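Local atomic coordinates of PKS_KS domain-containing protein (Photorhabdus luminescens subsp. laumondii, PDB entry 6SMO), a protein that probably works as a ketosynthase of the thiolase superfamily, condensing acyl-carrier-protein-bound chains, and carries a polyketide-like dodecanal in its pocket. Residues R94-A100 against S164-A170. Sequence-based numbering, arbitrary orientation.
Sequences RKYLQFA and SFDFSSA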
loop_
_atom_site.group_PDB
_atom_site.type_symbol
_atom_site.label_atom_id
_atom_site.label_comp_id
_atom_site.label_asym_id
_atom_site.label_seq_id
_atom_site.Cartn_x
_atom_site.Cartn_y
_atom_site.Cartn_z
ATOM N N ARG B 94 -17.194 -8.909 7.256
ATOM C CA ARG B 94 -16.954 -7.735 6.369
ATOM C C ARG B 94 -16.680 -6.492 7.229
ATOM O O ARG B 94 -17.249 -5.425 6.925
ATOM C CB ARG B 94 -18.152 -7.514 5.437
ATOM C CG ARG B 94 -18.296 -8.554 4.336
ATOM C CD ARG B 94 -17.425 -8.247 3.131
ATOM N NE ARG B 94 -17.886 -8.922 1.924
ATOM C CZ ARG B 94 -17.655 -10.198 1.617
ATOM N NH1 ARG B 94 -16.960 -10.977 2.431
ATOM N NH2 ARG B 94 -18.126 -10.695 0.486
ATOM N N LYS B 95 -15.835 -6.631 8.256
ATOM C CA LYS B 95 -15.501 -5.555 9.232
ATOM C C LYS B 95 -14.810 -4.391 8.514
ATOM O O LYS B 95 -15.136 -3.230 8.834
ATOM C CB LYS B 95 -14.598 -6.092 10.346
ATOM C CG LYS B 95 -15.307 -6.872 11.446
ATOM C CD LYS B 95 -14.381 -7.814 12.191
ATOM C CE LYS B 95 -14.663 -7.898 13.676
ATOM N NZ LYS B 95 -13.563 -8.581 14.397
ATOM N N TYR B 96 -13.885 -4.693 7.595
ATOM C CA TYR B 96 -13.096 -3.702 6.815
ATOM C C TYR B 96 -14.043 -2.702 6.141
ATOM O O TYR B 96 -13.802 -1.483 6.246
ATOM C CB TYR B 96 -12.200 -4.398 5.783
ATOM C CG TYR B 96 -11.692 -3.489 4.692
ATOM C CD1 TYR B 96 -10.882 -2.404 4.987
ATOM C CD2 TYR B 96 -12.033 -3.699 3.365
ATOM C CE1 TYR B 96 -10.419 -1.556 3.994
ATOM C CE2 TYR B 96 -11.577 -2.862 2.359
ATOM C CZ TYR B 96 -10.766 -1.785 2.675
ATOM O OH TYR B 96 -10.313 -0.955 1.691
ATOM N N LEU B 97 -15.084 -3.209 5.472
ATOM C CA LEU B 97 -16.110 -2.392 4.766
ATOM C C LEU B 97 -17.027 -1.712 5.792
ATOM O O LEU B 97 -17.385 -0.539 5.567
ATOM C CB LEU B 97 -16.902 -3.295 3.812
ATOM C CG LEU B 97 -17.965 -2.607 2.954
ATOM C CD1 LEU B 97 -17.421 -1.354 2.280
ATOM C CD2 LEU B 97 -18.513 -3.568 1.909
ATOM N N GLN B 98 -17.380 -2.412 6.877
ATOM C CA GLN B 98 -18.316 -1.922 7.927
ATOM C C GLN B 98 -17.720 -0.692 8.627
ATOM O O GLN B 98 -18.430 0.330 8.713
ATOM C CB GLN B 98 -18.626 -3.022 8.946
ATOM C CG GLN B 98 -19.847 -2.720 9.808
ATOM C CD GLN B 98 -19.794 -3.402 11.153
ATOM O OE1 GLN B 98 -19.649 -4.618 11.253
ATOM N NE2 GLN B 98 -19.921 -2.615 12.210
ATOM N N PHE B 99 -16.474 -0.790 9.108
ATOM C CA PHE B 99 -15.776 0.273 9.883
ATOM C C PHE B 99 -15.608 1.531 9.023
ATOM O O PHE B 99 -15.689 2.645 9.580
ATOM C CB PHE B 99 -14.413 -0.206 10.396
ATOM C CG PHE B 99 -14.439 -1.348 11.383
ATOM C CD1 PHE B 99 -15.558 -1.612 12.161
ATOM C CD2 PHE B 99 -13.316 -2.144 11.559
ATOM C CE1 PHE B 99 -15.561 -2.659 13.069
ATOM C CE2 PHE B 99 -13.320 -3.188 12.471
ATOM C CZ PHE B 99 -14.443 -3.444 13.224
ATOM N N ALA B 100 -15.378 1.358 7.716
ATOM C CA ALA B 100 -15.208 2.451 6.729
ATOM C C ALA B 100 -16.523 3.231 6.583
ATOM O O ALA B 100 -16.471 4.476 6.620
ATOM C CB ALA B 100 -14.749 1.889 5.406
ATOM N N SER B 164 -14.793 -9.802 -1.716
ATOM C CA SER B 164 -13.762 -9.944 -0.653
ATOM C C SER B 164 -12.371 -9.599 -1.202
ATOM O O SER B 164 -11.571 -9.013 -0.448
ATOM C CB SER B 164 -13.782 -11.329 -0.057
ATOM O OG SER B 164 -15.059 -11.630 0.485
ATOM N N PHE B 165 -12.097 -9.947 -2.464
ATOM C CA PHE B 165 -10.781 -9.758 -3.133
ATOM C C PHE B 165 -10.621 -8.307 -3.610
ATOM O O PHE B 165 -9.482 -7.919 -3.938
ATOM C CB PHE B 165 -10.617 -10.755 -4.282
ATOM C CG PHE B 165 -10.415 -12.181 -3.836
ATOM C CD1 PHE B 165 -11.499 -12.991 -3.527
ATOM C CD2 PHE B 165 -9.140 -12.712 -3.712
ATOM C CE1 PHE B 165 -11.311 -14.300 -3.111
ATOM C CE2 PHE B 165 -8.953 -14.023 -3.297
ATOM C CZ PHE B 165 -10.038 -14.814 -2.997
ATOM N N ASP B 166 -11.714 -7.536 -3.649
ATOM C CA ASP B 166 -11.706 -6.087 -3.993
ATOM C C ASP B 166 -11.059 -5.312 -2.838
ATOM O O ASP B 166 -11.657 -5.275 -1.745
ATOM C CB ASP B 166 -13.118 -5.582 -4.306
ATOM C CG ASP B 166 -13.203 -4.106 -4.666
ATOM O OD1 ASP B 166 -12.146 -3.496 -4.921
ATOM O OD2 ASP B 166 -14.333 -3.578 -4.693
ATOM N N PHE B 167 -9.886 -4.719 -3.085
ATOM C CA PHE B 167 -9.088 -3.941 -2.099
ATOM C C PHE B 167 -9.760 -2.590 -1.824
ATOM O O PHE B 167 -9.720 -2.135 -0.663
ATOM C CB PHE B 167 -7.651 -3.742 -2.592
ATOM C CG PHE B 167 -6.587 -4.376 -1.729
ATOM C CD1 PHE B 167 -6.339 -5.739 -1.789
ATOM C CD2 PHE B 167 -5.827 -3.604 -0.864
ATOM C CE1 PHE B 167 -5.356 -6.315 -0.997
ATOM C CE2 PHE B 167 -4.845 -4.182 -0.073
ATOM C CZ PHE B 167 -4.612 -5.536 -0.141
ATOM N N SER B 168 -10.351 -1.973 -2.854
ATOM C CA SER B 168 -10.983 -0.627 -2.796
ATOM C C SER B 168 -12.504 -0.750 -2.640
ATOM O O SER B 168 -13.229 0.022 -3.299
ATOM C CB SER B 168 -10.614 0.188 -4.009
ATOM O OG SER B 168 -11.062 -0.442 -5.201
ATOM N N SER B 169 -12.970 -1.675 -1.793
ATOM C CA SER B 169 -14.400 -1.841 -1.418
ATOM C C SER B 169 -14.841 -0.639 -0.576
ATOM O O SER B 169 -15.936 -0.104 -0.836
ATOM C CB SER B 169 -14.633 -3.135 -0.680
ATOM O OG SER B 169 -14.378 -4.250 -1.519
ATOM N N ALA B 170 -14.001 -0.240 0.384
ATOM C CA ALA B 170 -14.237 0.873 1.334
ATOM C C ALA B 170 -14.317 2.206 0.578
ATOM O O ALA B 170 -15.247 2.984 0.863
ATOM C CB ALA B 170 -13.143 0.894 2.375
#
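Arg94 at the N-cap of helix 95-111 reaches Ser164, and the first turn of that helix packs against the start of helix 169-178, a helix-to-helix contact on the thiolase fold of the ketosynthase. The arginine chain is bent about its CB-CG bond (chi2 -84°) and carries its guanidinium across to the serine hydroxyl, which lies over one face of the group. Arg94 NH1 comes to 2.8 Å from Ser164 OG, yet the angle is too poor for a hydrogen bond; Asp133 OD2 lies close to both groups, in a long, weak ion pair with NH1 and a weak hydrogen bond with Ser164 OG.

Two residues on, Tyr96 carries the cross-link. With CG anti to the backbone N (chi1 163°), its ring extends toward the loop before helix 169-178. There Tyr96 OH donates to Phe167 O over 2.7 Å, almost in line with the carbonyl (C=O...donor angle 165°), so the buried phenol hydroxyl grips a backbone oxygen just ahead of the helix. The CB of Phe167 points away from helix 95-111; its side chain lies about 7 Å from the bound dodecanal and packs on Cys103 of a neighbouring subunit. The loop 166-168 is braced from within: Ser169 OG donates to Asp166 O from above the carbonyl plane, and Ser168 OG bonds to Asp166 OD1 at 3.3 Å.

Leu97 lays its CD1 branch alongside the backbone of helix 169-178, 3.7 Å from Ser169 O. One turn beyond Tyr96, Ala100 also packs on Ser218 of strand 212-219, which places the contact beside the mixed sheet. The Ala170 methyl sits between Tyr96 and Ala100, its CB 3.6 Å from Tyr96 CZ and 3.6 Å from Ala100 CB.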